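Side-chain contacts in putative uncharacterized protein (Archaeoglobus fulgidus, PDB 3VU0), which forms the C-terminal globular domain of the archaeal protein AglB, an alpha/beta fold built round a small mixed sheet: residues M5-A10 against W38-W43; L11-E16 against L149-G154; A61-K66 against V80-V85; V91-V96 against K102-P107. All coordinates share one frame; numbering follows the deposited sequence.

Contact 1. Residues M5-A10 against W38-W43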
loop_
_atom_site.group_PDB
_atom_site.type_symbol
_atom_site.label_atom_id
_atom_site.label_comp_id
_atom_site.label_asym_id
_atom_site.label_seq_id
_atom_site.Cartn_x
_atom_site.Cartn_y
_atom_site.Cartn_z
HETATM N N MSE A 5 -8.472 0.315 15.905
HETATM C CA MSE A 5 -9.493 -0.725 15.900
HETATM C C MSE A 5 -9.511 -1.426 14.542
HETATM O O MSE A 5 -9.545 -2.658 14.464
HETATM C CB MSE A 5 -10.865 -0.117 16.186
HETATM C CG MSE A 5 -11.785 -1.039 16.955
HETATM SE SE MSE A 5 -11.038 -1.443 18.696
HETATM C CE MSE A 5 -11.761 0.066 19.670
ATOM N N ASP A 6 -9.490 -0.634 13.476
ATOM C CA ASP A 6 -9.492 -1.179 12.124
ATOM C C ASP A 6 -8.293 -2.103 11.899
ATOM O O ASP A 6 -8.438 -3.195 11.347
ATOM C CB ASP A 6 -9.472 -0.048 11.085
ATOM C CG ASP A 6 -10.767 0.751 11.057
ATOM O OD1 ASP A 6 -11.801 0.237 11.535
ATOM O OD2 ASP A 6 -10.756 1.890 10.540
ATOM N N TRP A 7 -7.110 -1.670 12.323
ATOM C CA TRP A 7 -5.913 -2.485 12.151
ATOM C C TRP A 7 -6.013 -3.806 12.905
ATOM O O TRP A 7 -5.622 -4.856 12.394
ATOM C CB TRP A 7 -4.667 -1.720 12.612
ATOM C CG TRP A 7 -3.956 -1.047 11.487
ATOM C CD1 TRP A 7 -3.866 0.300 11.251
ATOM C CD2 TRP A 7 -3.248 -1.688 10.422
ATOM N NE1 TRP A 7 -3.149 0.530 10.102
ATOM C CE2 TRP A 7 -2.760 -0.671 9.571
ATOM C CE3 TRP A 7 -2.987 -3.028 10.096
ATOM C CZ2 TRP A 7 -2.014 -0.950 8.423
ATOM C CZ3 TRP A 7 -2.246 -3.304 8.953
ATOM C CH2 TRP A 7 -1.771 -2.266 8.128
ATOM N N LYS A 8 -6.537 -3.740 14.124
ATOM C CA LYS A 8 -6.697 -4.925 14.958
ATOM C C LYS A 8 -7.572 -5.952 14.249
ATOM O O LYS A 8 -7.252 -7.141 14.212
ATOM C CB LYS A 8 -7.322 -4.539 16.295
ATOM N N GLU A 9 -8.673 -5.480 13.678
ATOM C CA GLU A 9 -9.596 -6.358 12.973
ATOM C C GLU A 9 -8.977 -6.873 11.679
ATOM O O GLU A 9 -9.174 -8.027 11.301
ATOM C CB GLU A 9 -10.894 -5.619 12.649
ATOM C CG GLU A 9 -12.021 -6.562 12.272
ATOM C CD GLU A 9 -13.165 -5.873 11.558
ATOM O OE1 GLU A 9 -13.411 -4.678 11.820
ATOM O OE2 GLU A 9 -13.831 -6.541 10.739
ATOM N N ALA A 10 -8.229 -6.012 10.999
ATOM C CA ALA A 10 -7.591 -6.389 9.744
ATOM C C ALA A 10 -6.529 -7.457 9.960
ATOM O O ALA A 10 -6.467 -8.447 9.227
ATOM C CB ALA A 10 -6.972 -5.159 9.084
ATOM N N TRP A 38 6.201 0.334 4.603
ATOM C CA TRP A 38 7.075 -0.243 5.618
ATOM C C TRP A 38 6.680 -0.010 7.078
ATOM O O TRP A 38 7.009 -0.823 7.939
ATOM C CB TRP A 38 8.530 0.197 5.389
ATOM C CG TRP A 38 8.807 1.615 5.726
ATOM C CD1 TRP A 38 8.601 2.708 4.934
ATOM C CD2 TRP A 38 9.324 2.107 6.965
ATOM N NE1 TRP A 38 8.960 3.854 5.604
ATOM C CE2 TRP A 38 9.406 3.512 6.855
ATOM C CE3 TRP A 38 9.728 1.495 8.159
ATOM C CZ2 TRP A 38 9.875 4.320 7.898
ATOM C CZ3 TRP A 38 10.197 2.301 9.200
ATOM C CH2 TRP A 38 10.265 3.698 9.057
ATOM N N ASP A 39 5.966 1.076 7.362
ATOM C CA ASP A 39 5.544 1.357 8.733
ATOM C C ASP A 39 4.735 0.219 9.364
ATOM O O ASP A 39 4.782 0.014 10.579
ATOM C CB ASP A 39 4.670 2.620 8.800
ATOM C CG ASP A 39 5.427 3.889 8.466
ATOM O OD1 ASP A 39 6.672 3.897 8.561
ATOM O OD2 ASP A 39 4.760 4.887 8.130
ATOM N N TYR A 40 3.985 -0.505 8.540
ATOM C CA TYR A 40 3.120 -1.578 9.033
ATOM C C TYR A 40 3.714 -2.979 8.944
ATOM O O TYR A 40 3.081 -3.956 9.369
ATOM C CB TYR A 40 1.801 -1.552 8.254
ATOM C CG TYR A 40 1.309 -0.156 7.939
ATOM C CD1 TYR A 40 0.991 0.743 8.958
ATOM C CD2 TYR A 40 1.160 0.263 6.619
ATOM C CE1 TYR A 40 0.532 2.033 8.668
ATOM C CE2 TYR A 40 0.706 1.546 6.315
ATOM C CZ TYR A 40 0.392 2.425 7.343
ATOM O OH TYR A 40 -0.067 3.688 7.039
ATOM N N GLY A 41 4.918 -3.076 8.390
ATOM C CA GLY A 41 5.565 -4.366 8.223
ATOM C C GLY A 41 5.601 -5.271 9.442
ATOM O O GLY A 41 5.207 -6.437 9.363
ATOM N N ASN A 42 6.075 -4.743 10.569
ATOM C CA ASN A 42 6.172 -5.531 11.792
ATOM C C ASN A 42 4.830 -6.060 12.275
ATOM O O ASN A 42 4.756 -7.161 12.822
ATOM C CB ASN A 42 6.846 -4.719 12.906
ATOM C CG ASN A 42 8.324 -4.489 12.642
ATOM O OD1 ASN A 42 9.022 -5.389 12.186
ATOM N ND2 ASN A 42 8.806 -3.288 12.937
ATOM N N TRP A 43 3.772 -5.280 12.076
ATOM C CA TRP A 43 2.441 -5.707 12.490
ATOM C C TRP A 43 1.999 -6.911 11.670
ATOM O O TRP A 43 1.510 -7.909 12.206
ATOM C CB TRP A 43 1.423 -4.579 12.302
ATOM C CG TRP A 43 1.409 -3.553 13.394
ATOM C CD1 TRP A 43 2.000 -3.647 14.623
ATOM C CD2 TRP A 43 0.703 -2.306 13.382
ATOM N NE1 TRP A 43 1.702 -2.538 15.378
ATOM C CE2 TRP A 43 0.906 -1.699 14.641
ATOM C CE3 TRP A 43 -0.085 -1.642 12.428
ATOM C CZ2 TRP A 43 0.348 -0.460 14.974
ATOM C CZ3 TRP A 43 -0.640 -0.411 12.757
ATOM C CH2 TRP A 43 -0.420 0.168 14.024
#
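Trp7 of helix 5-17 lays its indole against Trp43 and Tyr40. Its CB points toward 38-43, and contact begins at CG, 3.6 Å from Trp43 CZ3. The same CZ3 atom is 3.6 Å from Trp7 CD1 and 3.8 Å from Trp7 NE1, so one corner of the Trp43 benzo ring sits over the Trp7 pyrrole ring. Further along, Trp7 CD2 meets Trp43 CE3 at 3.7 Å. The pair is edge-to-face, the Trp43 edge directed at a Trp7 face: planes at 59°, centroids of the Trp7 five-membered and Trp43 six-membered rings 4.8 Å apart. At the far end of the indole the partner changes: Trp7 CZ2 stands over one face of Tyr40, 3.5 Å from Tyr40 CG, and Trp7 CH2 touches Tyr40 CB at 3.6 Å. Here the planes meet at 36°, an oblique pairing. Trp7 also touches Val89 and Val91 of strand 85-91 and Val156 of strand 156-161, which places this aromatic cluster against the sheet. The Tyr40 hydroxyl is probably hydrogen-bonded to Glu93 OE1. With only ring and CB atoms in close approach and no polar bond between the segments, the contact probably rests on aromatic fit and the exclusion of water.

Contact 2. Residues L11-E16 against L149-G154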
loop_
_atom_site.group_PDB
_atom_site.type_symbol
_atom_site.label_atom_id
_atom_site.label_comp_id
_atom_site.label_asym_id
_atom_site.label_seq_id
_atom_site.Cartn_x
_atom_site.Cartn_y
_atom_site.Cartn_z
ATOM N N LEU A 11 -5.697 -7.256 10.975
ATOM C CA LEU A 11 -4.624 -8.193 11.279
ATOM C C LEU A 11 -5.152 -9.559 11.716
ATOM O O LEU A 11 -4.617 -10.593 11.310
ATOM C CB LEU A 11 -3.703 -7.604 12.357
ATOM C CG LEU A 11 -2.889 -6.374 11.927
ATOM C CD1 LEU A 11 -2.219 -5.742 13.142
ATOM C CD2 LEU A 11 -1.844 -6.778 10.891
ATOM N N ASN A 12 -6.199 -9.564 12.536
ATOM C CA ASN A 12 -6.781 -10.824 12.996
ATOM C C ASN A 12 -7.426 -11.557 11.830
ATOM O O ASN A 12 -7.364 -12.787 11.743
ATOM C CB ASN A 12 -7.837 -10.585 14.082
ATOM C CG ASN A 12 -7.235 -10.091 15.383
ATOM O OD1 ASN A 12 -6.123 -10.471 15.753
ATOM N ND2 ASN A 12 -7.980 -9.252 16.093
ATOM N N TRP A 13 -8.050 -10.796 10.935
ATOM C CA TRP A 13 -8.693 -11.383 9.771
ATOM C C TRP A 13 -7.645 -12.045 8.873
ATOM O O TRP A 13 -7.816 -13.190 8.446
ATOM C CB TRP A 13 -9.447 -10.311 8.973
ATOM C CG TRP A 13 -10.297 -10.874 7.862
ATOM C CD1 TRP A 13 -11.603 -11.273 7.947
ATOM C CD2 TRP A 13 -9.883 -11.140 6.515
ATOM N NE1 TRP A 13 -12.028 -11.771 6.734
ATOM C CE2 TRP A 13 -10.991 -11.701 5.839
ATOM C CE3 TRP A 13 -8.683 -10.958 5.813
ATOM C CZ2 TRP A 13 -10.933 -12.086 4.493
ATOM C CZ3 TRP A 13 -8.625 -11.342 4.471
ATOM C CH2 TRP A 13 -9.746 -11.898 3.828
HETATM N N MSE A 14 -6.552 -11.342 8.579
HETATM C CA MSE A 14 -5.554 -11.951 7.711
HETATM C C MSE A 14 -4.816 -13.110 8.366
HETATM O O MSE A 14 -4.358 -14.026 7.679
HETATM C CB MSE A 14 -4.570 -10.910 7.131
HETATM C CG MSE A 14 -4.177 -9.727 7.996
HETATM SE SE MSE A 14 -3.472 -8.265 6.867
HETATM C CE MSE A 14 -1.953 -9.171 6.111
ATOM N N LYS A 15 -4.735 -13.093 9.693
ATOM C CA LYS A 15 -4.063 -14.166 10.410
ATOM C C LYS A 15 -4.781 -15.495 10.199
ATOM O O LYS A 15 -4.145 -16.532 10.011
ATOM C CB LYS A 15 -4.006 -13.870 11.912
ATOM C CG LYS A 15 -3.217 -14.914 12.697
ATOM C CD LYS A 15 -3.189 -14.604 14.186
ATOM C CE LYS A 15 -2.294 -15.582 14.935
ATOM N NZ LYS A 15 -2.229 -15.263 16.389
ATOM N N GLU A 16 -6.109 -15.469 10.224
ATOM C CA GLU A 16 -6.861 -16.706 10.059
ATOM C C GLU A 16 -7.438 -16.968 8.676
ATOM O O GLU A 16 -7.966 -18.052 8.429
ATOM C CB GLU A 16 -7.982 -16.778 11.100
ATOM C CG GLU A 16 -8.993 -15.657 11.029
ATOM C CD GLU A 16 -10.027 -15.747 12.141
ATOM O OE1 GLU A 16 -10.735 -16.776 12.217
ATOM O OE2 GLU A 16 -10.128 -14.790 12.941
ATOM N N LEU A 149 -10.427 -5.889 -4.549
ATOM C CA LEU A 149 -10.630 -5.658 -3.128
ATOM C C LEU A 149 -11.184 -6.930 -2.496
ATOM O O LEU A 149 -12.206 -7.472 -2.933
ATOM C CB LEU A 149 -11.595 -4.489 -2.909
ATOM C CG LEU A 149 -11.952 -4.177 -1.451
ATOM C CD1 LEU A 149 -10.681 -3.890 -0.646
ATOM C CD2 LEU A 149 -12.894 -2.978 -1.414
ATOM N N LEU A 150 -10.492 -7.402 -1.467
ATOM C CA LEU A 150 -10.849 -8.621 -0.759
ATOM C C LEU A 150 -11.674 -8.321 0.488
ATOM O O LEU A 150 -12.741 -8.892 0.701
ATOM C CB LEU A 150 -9.564 -9.346 -0.354
ATOM C CG LEU A 150 -9.493 -10.869 -0.323
ATOM C CD1 LEU A 150 -8.147 -11.282 0.277
ATOM C CD2 LEU A 150 -10.640 -11.433 0.489
ATOM N N LYS A 151 -11.172 -7.415 1.318
ATOM C CA LYS A 151 -11.862 -7.069 2.549
ATOM C C LYS A 151 -11.612 -5.603 2.884
ATOM O O LYS A 151 -10.489 -5.117 2.773
ATOM C CB LYS A 151 -11.368 -7.973 3.681
ATOM C CG LYS A 151 -12.387 -8.228 4.766
ATOM C CD LYS A 151 -13.515 -9.127 4.270
ATOM C CE LYS A 151 -14.549 -9.344 5.372
ATOM N NZ LYS A 151 -15.669 -10.236 4.933
ATOM N N ASN A 152 -12.670 -4.912 3.294
ATOM C CA ASN A 152 -12.611 -3.493 3.625
ATOM C C ASN A 152 -12.827 -3.284 5.125
ATOM O O ASN A 152 -13.932 -3.476 5.630
ATOM C CB ASN A 152 -13.691 -2.755 2.825
ATOM C CG ASN A 152 -13.676 -1.258 3.050
ATOM O OD1 ASN A 152 -13.097 -0.766 4.014
ATOM N ND2 ASN A 152 -14.331 -0.525 2.158
ATOM N N PHE A 153 -11.765 -2.900 5.829
ATOM C CA PHE A 153 -11.841 -2.662 7.268
ATOM C C PHE A 153 -11.880 -1.160 7.576
ATOM O O PHE A 153 -11.307 -0.710 8.570
ATOM C CB PHE A 153 -10.634 -3.283 7.973
ATOM C CG PHE A 153 -10.451 -4.747 7.694
ATOM C CD1 PHE A 153 -11.284 -5.692 8.282
ATOM C CD2 PHE A 153 -9.438 -5.178 6.844
ATOM C CE1 PHE A 153 -11.106 -7.053 8.028
ATOM C CE2 PHE A 153 -9.251 -6.534 6.584
ATOM C CZ PHE A 153 -10.088 -7.472 7.178
ATOM N N GLY A 154 -12.542 -0.390 6.717
ATOM C CA GLY A 154 -12.644 1.044 6.939
ATOM C C GLY A 154 -11.441 1.836 6.458
ATOM O O GLY A 154 -11.395 2.267 5.305
#
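Trp13 spreads its indole across the side chains of Leu150, Lys151 and Phe153. The aliphatic part of Lys151 lies over one face: CG of Lys151 is 4.1 Å from the centroid of the five-membered ring of Trp13 and 18° off its normal, a CH-pi contact. The lysine chain bends at chi2 and passes across the indole at about a right angle, bringing Lys151 CE to 3.8 Å from Trp13 NE1. Phe153 comes to the same side of the indole plane, but with its edge. The two planes stand at 63° in an offset edge-to-face pair, and Phe153 CZ reaches back as far as Trp13 CB, 3.4 Å away. At the other end of the indole, Leu150 CD2 approaches Trp13 CH2 obliquely at 3.5 Å. Trp13 meets all three because its CG is anti to the backbone N (chi1 -172°), which carries the indole out from helix 5-17 toward the strand.

The axes of 11-16 and 149-153 approach to 10.7 Å and run roughly antiparallel, in an alpha/beta layer packing at an outermost strand of the mixed sheet. Leu150 and Lys151 both face Ile158 of the adjoining strand, a classic beta bulge; here these two consecutive residues also both point toward the helix. Phe153 packs further on Glu9 and Ala10, about one helical turn before Trp13. The side chain of Lys151 is also about 3 Å from a bound MES molecule, probably from the crystallisation liquor. Beyond Phe153 the chain turns toward strand 156-161, and Asn152 OD1 accepts from Gly154 N at 2.8 Å, forming an Asx turn.

Contact 3. Residues A61-K66 against V80-V85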
loop_
_atom_site.group_PDB
_atom_site.type_symbol
_atom_site.label_atom_id
_atom_site.label_comp_id
_atom_site.label_asym_id
_atom_site.label_seq_id
_atom_site.Cartn_x
_atom_site.Cartn_y
_atom_site.Cartn_z
ATOM N N ALA A 61 11.324 -1.081 1.264
ATOM C CA ALA A 61 10.523 0.141 1.276
ATOM C C ALA A 61 10.480 0.796 -0.097
ATOM O O ALA A 61 9.453 1.334 -0.504
ATOM C CB ALA A 61 11.078 1.120 2.304
ATOM N N ASP A 62 11.599 0.746 -0.811
ATOM C CA ASP A 62 11.677 1.344 -2.137
ATOM C C ASP A 62 10.808 0.594 -3.146
ATOM O O ASP A 62 10.236 1.201 -4.050
ATOM C CB ASP A 62 13.134 1.384 -2.605
ATOM C CG ASP A 62 13.761 0.010 -2.674
ATOM O OD1 ASP A 62 13.656 -0.747 -1.685
ATOM O OD2 ASP A 62 14.368 -0.311 -3.717
ATOM N N ASP A 63 10.709 -0.724 -2.994
ATOM C CA ASP A 63 9.877 -1.525 -3.892
ATOM C C ASP A 63 8.413 -1.151 -3.672
ATOM O O ASP A 63 7.641 -1.022 -4.621
ATOM C CB ASP A 63 10.061 -3.021 -3.608
ATOM C CG ASP A 63 11.313 -3.592 -4.250
ATOM O OD1 ASP A 63 11.715 -4.709 -3.868
ATOM O OD2 ASP A 63 11.884 -2.935 -5.144
ATOM N N ALA A 64 8.039 -0.991 -2.407
ATOM C CA ALA A 64 6.672 -0.632 -2.053
ATOM C C ALA A 64 6.332 0.756 -2.585
ATOM O O ALA A 64 5.223 0.985 -3.069
ATOM C CB ALA A 64 6.496 -0.669 -0.538
ATOM N N ALA A 65 7.286 1.678 -2.489
ATOM C CA ALA A 65 7.079 3.044 -2.964
ATOM C C ALA A 65 6.903 3.078 -4.477
ATOM O O ALA A 65 6.044 3.794 -4.992
ATOM C CB ALA A 65 8.250 3.926 -2.550
ATOM N N LYS A 66 7.721 2.305 -5.190
ATOM C CA LYS A 66 7.635 2.252 -6.647
ATOM C C LYS A 66 6.287 1.671 -7.054
ATOM O O LYS A 66 5.678 2.105 -8.032
ATOM C CB LYS A 66 8.773 1.398 -7.217
ATOM N N VAL A 80 5.331 -6.788 -8.232
ATOM C CA VAL A 80 4.564 -7.911 -7.713
ATOM C C VAL A 80 5.252 -9.232 -8.055
ATOM O O VAL A 80 5.381 -10.113 -7.206
ATOM C CB VAL A 80 3.138 -7.926 -8.293
ATOM C CG1 VAL A 80 2.489 -9.286 -8.050
ATOM C CG2 VAL A 80 2.312 -6.820 -7.648
ATOM N N GLU A 81 5.686 -9.366 -9.302
ATOM C CA GLU A 81 6.358 -10.588 -9.733
ATOM C C GLU A 81 7.716 -10.714 -9.047
ATOM O O GLU A 81 8.081 -11.786 -8.567
ATOM C CB GLU A 81 6.527 -10.577 -11.255
ATOM C CG GLU A 81 5.225 -10.279 -11.989
ATOM C CD GLU A 81 5.352 -10.338 -13.500
ATOM O OE1 GLU A 81 6.421 -9.963 -14.031
ATOM O OE2 GLU A 81 4.370 -10.743 -14.160
ATOM N N LYS A 82 8.452 -9.610 -8.988
ATOM C CA LYS A 82 9.770 -9.593 -8.361
ATOM C C LYS A 82 9.728 -9.979 -6.879
ATOM O O LYS A 82 10.620 -10.674 -6.385
ATOM C CB LYS A 82 10.396 -8.202 -8.501
ATOM C CG LYS A 82 11.702 -8.020 -7.738
ATOM C CD LYS A 82 12.147 -6.564 -7.742
ATOM C CE LYS A 82 13.418 -6.369 -6.926
ATOM N NZ LYS A 82 13.841 -4.937 -6.892
ATOM N N ARG A 83 8.691 -9.535 -6.176
ATOM C CA ARG A 83 8.568 -9.825 -4.754
ATOM C C ARG A 83 7.593 -10.935 -4.367
ATOM O O ARG A 83 7.353 -11.152 -3.178
ATOM C CB ARG A 83 8.193 -8.552 -3.993
ATOM C CG ARG A 83 9.332 -7.567 -3.815
ATOM C CD ARG A 83 10.495 -8.224 -3.093
ATOM N NE ARG A 83 11.278 -7.254 -2.339
ATOM C CZ ARG A 83 11.418 -7.279 -1.018
ATOM N NH1 ARG A 83 10.827 -8.228 -0.302
ATOM N NH2 ARG A 83 12.155 -6.359 -0.413
ATOM N N LYS A 84 7.034 -11.635 -5.349
ATOM C CA LYS A 84 6.088 -12.715 -5.059
ATOM C C LYS A 84 4.916 -12.193 -4.222
ATOM O O LYS A 84 4.505 -12.819 -3.244
ATOM C CB LYS A 84 6.800 -13.846 -4.312
ATOM N N VAL A 85 4.381 -11.044 -4.621
ATOM C CA VAL A 85 3.262 -10.421 -3.915
ATOM C C VAL A 85 1.927 -11.079 -4.258
ATOM O O VAL A 85 1.578 -11.215 -5.432
ATOM C CB VAL A 85 3.179 -8.919 -4.263
ATOM C CG1 VAL A 85 1.951 -8.289 -3.621
ATOM C CG2 VAL A 85 4.441 -8.214 -3.798
#
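Asp63 OD1 accepts a hydrogen bond from Arg83 NE, 3.0 Å away, with an N-H...acceptor angle of 151°. This is the firmer half of a small salt-bridge network in which one carboxylate meets two neighbouring cations. The donor approaches OD1 nearly in line with the C-O bond, whereas OD1 lies slightly out of the guanidinium plane, near its edge. Carboxylate and guanidinium stand almost perpendicular, their planes 83° apart, and the bond uses NE. The terminal nitrogens make no matching second bond to Asp63, as they would in a side-on, two-bond pairing; Arg83 NH2 stays 3.9 Å from Asp63 OD1.

The other oxygen receives Lys82. Its chain is extended beyond CG and brings NZ to 3.3 Å from Asp63 OD2, a weak hydrogen bond within the salt bridge. Arg83 reaches the same group differently: its chain folds at chi2 (-58°), turning NE toward the aspartate. Asp62 adds negative charge nearby without joining the bonds, its OD2 being 5.6 Å from Lys82 NZ, and could add to the local attraction for the cations. The site lies at the surface, where solvent screening would probably weaken these charge effects. Arg83 also packs on Val53.

The cations come from segment 80-85, while Asp63 lies in the first turn of helix 61-69. Just after Arg83, Lys84 takes a positive phi; Val85 N bonds back to Val80 O at 2.9 Å, and Lys84 N bonds weakly to Glu81 O. These features define a Schellman motif, which closes the preceding helix and leads directly into strand 85-91.

Contact 4. Residues V91-V96 against K102-P107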
loop_
_atom_site.group_PDB
_atom_site.type_symbol
_atom_site.label_atom_id
_atom_site.label_comp_id
_atom_site.label_asym_id
_atom_site.label_seq_id
_atom_site.Cartn_x
_atom_site.Cartn_y
_atom_site.Cartn_z
ATOM N N VAL A 91 -3.790 1.849 3.361
ATOM C CA VAL A 91 -4.327 2.501 4.552
ATOM C C VAL A 91 -4.679 3.940 4.203
ATOM O O VAL A 91 -3.953 4.593 3.456
ATOM C CB VAL A 91 -3.286 2.479 5.692
ATOM C CG1 VAL A 91 -3.904 2.998 6.981
ATOM C CG2 VAL A 91 -2.760 1.068 5.878
ATOM N N GLU A 92 -5.787 4.438 4.745
ATOM C CA GLU A 92 -6.223 5.796 4.437
ATOM C C GLU A 92 -5.178 6.889 4.676
ATOM O O GLU A 92 -5.085 7.824 3.884
ATOM C CB GLU A 92 -7.510 6.147 5.199
ATOM C CG GLU A 92 -8.147 7.456 4.719
ATOM C CD GLU A 92 -9.424 7.818 5.464
ATOM O OE1 GLU A 92 -10.025 8.870 5.145
ATOM O OE2 GLU A 92 -9.830 7.056 6.365
ATOM N N GLU A 93 -4.390 6.779 5.744
ATOM C CA GLU A 93 -3.377 7.804 6.027
ATOM C C GLU A 93 -2.302 7.919 4.937
ATOM O O GLU A 93 -1.514 8.857 4.940
ATOM C CB GLU A 93 -2.713 7.558 7.393
ATOM C CG GLU A 93 -1.894 6.278 7.495
ATOM C CD GLU A 93 -1.180 6.124 8.841
ATOM O OE1 GLU A 93 -0.473 5.114 9.029
ATOM O OE2 GLU A 93 -1.319 7.008 9.713
ATOM N N LEU A 94 -2.276 6.971 4.005
ATOM C CA LEU A 94 -1.305 6.990 2.907
ATOM C C LEU A 94 -1.800 7.839 1.734
ATOM O O LEU A 94 -1.014 8.288 0.903
ATOM C CB LEU A 94 -1.056 5.574 2.382
ATOM C CG LEU A 94 -0.523 4.496 3.327
ATOM C CD1 LEU A 94 -0.301 3.201 2.543
ATOM C CD2 LEU A 94 0.766 4.966 3.956
ATOM N N THR A 95 -3.109 8.045 1.671
ATOM C CA THR A 95 -3.708 8.795 0.579
ATOM C C THR A 95 -3.718 10.300 0.793
ATOM O O THR A 95 -3.574 10.789 1.912
ATOM C CB THR A 95 -5.158 8.342 0.336
ATOM O OG1 THR A 95 -5.964 8.720 1.458
ATOM C CG2 THR A 95 -5.226 6.825 0.165
ATOM N N VAL A 96 -3.889 11.032 -0.301
ATOM C CA VAL A 96 -3.944 12.486 -0.242
ATOM C C VAL A 96 -5.391 12.853 0.058
ATOM O O VAL A 96 -6.308 12.340 -0.582
ATOM C CB VAL A 96 -3.518 13.111 -1.586
ATOM C CG1 VAL A 96 -3.693 14.627 -1.545
ATOM C CG2 VAL A 96 -2.062 12.761 -1.871
ATOM N N LYS A 102 -1.348 17.207 4.734
ATOM C CA LYS A 102 -0.714 16.113 5.461
ATOM C C LYS A 102 -1.072 14.754 4.876
ATOM O O LYS A 102 -2.237 14.465 4.610
ATOM C CB LYS A 102 -1.125 16.145 6.936
ATOM C CG LYS A 102 -0.532 15.007 7.770
ATOM C CD LYS A 102 -1.186 14.923 9.136
ATOM C CE LYS A 102 -0.707 13.700 9.905
ATOM N NZ LYS A 102 -1.479 13.508 11.167
ATOM N N THR A 103 -0.061 13.918 4.682
ATOM C CA THR A 103 -0.267 12.583 4.136
ATOM C C THR A 103 1.058 11.846 4.066
ATOM O O THR A 103 2.107 12.462 3.870
ATOM C CB THR A 103 -0.862 12.637 2.715
ATOM O OG1 THR A 103 -0.868 11.318 2.151
ATOM C CG2 THR A 103 -0.037 13.556 1.819
ATOM N N LYS A 104 1.019 10.530 4.230
ATOM C CA LYS A 104 2.245 9.762 4.146
ATOM C C LYS A 104 2.636 9.552 2.686
ATOM O O LYS A 104 3.649 8.924 2.390
ATOM C CB LYS A 104 2.095 8.425 4.877
ATOM C CG LYS A 104 2.034 8.591 6.393
ATOM C CD LYS A 104 1.983 7.259 7.116
ATOM C CE LYS A 104 2.128 7.443 8.623
ATOM N NZ LYS A 104 2.240 6.123 9.311
ATOM N N PHE A 105 1.833 10.088 1.770
ATOM C CA PHE A 105 2.143 9.964 0.351
ATOM C C PHE A 105 3.417 10.761 0.044
ATOM O O PHE A 105 4.142 10.456 -0.904
ATOM C CB PHE A 105 0.980 10.485 -0.503
ATOM C CG PHE A 105 1.156 10.248 -1.980
ATOM C CD1 PHE A 105 1.255 11.320 -2.863
ATOM C CD2 PHE A 105 1.221 8.953 -2.485
ATOM C CE1 PHE A 105 1.415 11.105 -4.234
ATOM C CE2 PHE A 105 1.380 8.723 -3.856
ATOM C CZ PHE A 105 1.478 9.804 -4.732
ATOM N N ILE A 106 3.691 11.779 0.858
ATOM C CA ILE A 106 4.876 12.612 0.663
ATOM C C ILE A 106 6.149 11.780 0.852
ATOM O O ILE A 106 6.990 11.725 -0.041
ATOM C CB ILE A 106 4.866 13.834 1.621
ATOM C CG1 ILE A 106 3.659 14.726 1.309
ATOM C CG2 ILE A 106 6.152 14.650 1.463
ATOM C CD1 ILE A 106 3.625 15.251 -0.117
ATOM N N PRO A 107 6.311 11.124 2.014
ATOM C CA PRO A 107 7.529 10.324 2.171
ATOM C C PRO A 107 7.576 9.183 1.152
ATOM O O PRO A 107 8.655 8.766 0.721
ATOM C CB PRO A 107 7.447 9.833 3.621
ATOM C CG PRO A 107 5.981 9.872 3.935
ATOM C CD PRO A 107 5.530 11.151 3.262
#
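A threonine cap at the start of helix 105-112 joins this helix to the short 3-10 turn that follows strand 85-91. Thr103 OG1 accepts from Phe105 N at 3.0 Å, the capping bond, and donates its own hydrogen to Thr95 O at 2.8 Å. That hydroxyl stands above the carbonyl plane of Thr95, 74° out of it. Next along, Lys104 N bonds to Glu93 O at 3.1 Å, nearly straight at 171°, so backbone and cap together fix the two segments.

The Lys104 side chain runs back over the turn. Its NZ forms a salt bridge with Glu93 OE1 at 2.9 Å, arriving from above the carboxylate plane. Glu93 CG lies between its backbone N and carbonyl carbon (chi1 65°), and the chain extends from there to meet the lysine. Glu93 OE1 has its stronger partner in the Tyr40 hydroxyl, and Lys104 NZ also pairs with Asp39. Apolar contacts flank the polar ones: Leu94 CD2 lies 3.8 Å from Lys104 CB, and Val96 CG2 lies 3.8 Å from Phe105 CD1.

Beyond the pair, Phe105 packs edge-to-face with Phe128 of helix 121-128, Val96 touches Ile125 of that helix, and Leu94 and Phe105 both touch Leu133 of helix 132-138.

Contacts 1 and 2 share helix 5-17 and lie 10 Å apart between centres; Leu11 of contact 2 also packs on Trp43 of contact 1. Contacts 1, 3 and 4 follow in series along the chain, and contacts 3 and 4 both fall inside the long loop closed by contact 2, which brings the N-terminal helix to a strand near the C-terminus. Contact 4, with its centre 15 Å from that of contact 1, is tied to it by polar side-chain pairs. Contact 3 lies on the opposite side of the chain's centre from contact 4, their centres 18 Å apart. Together they connect elements distributed round the mixed sheet into one compact globular domain.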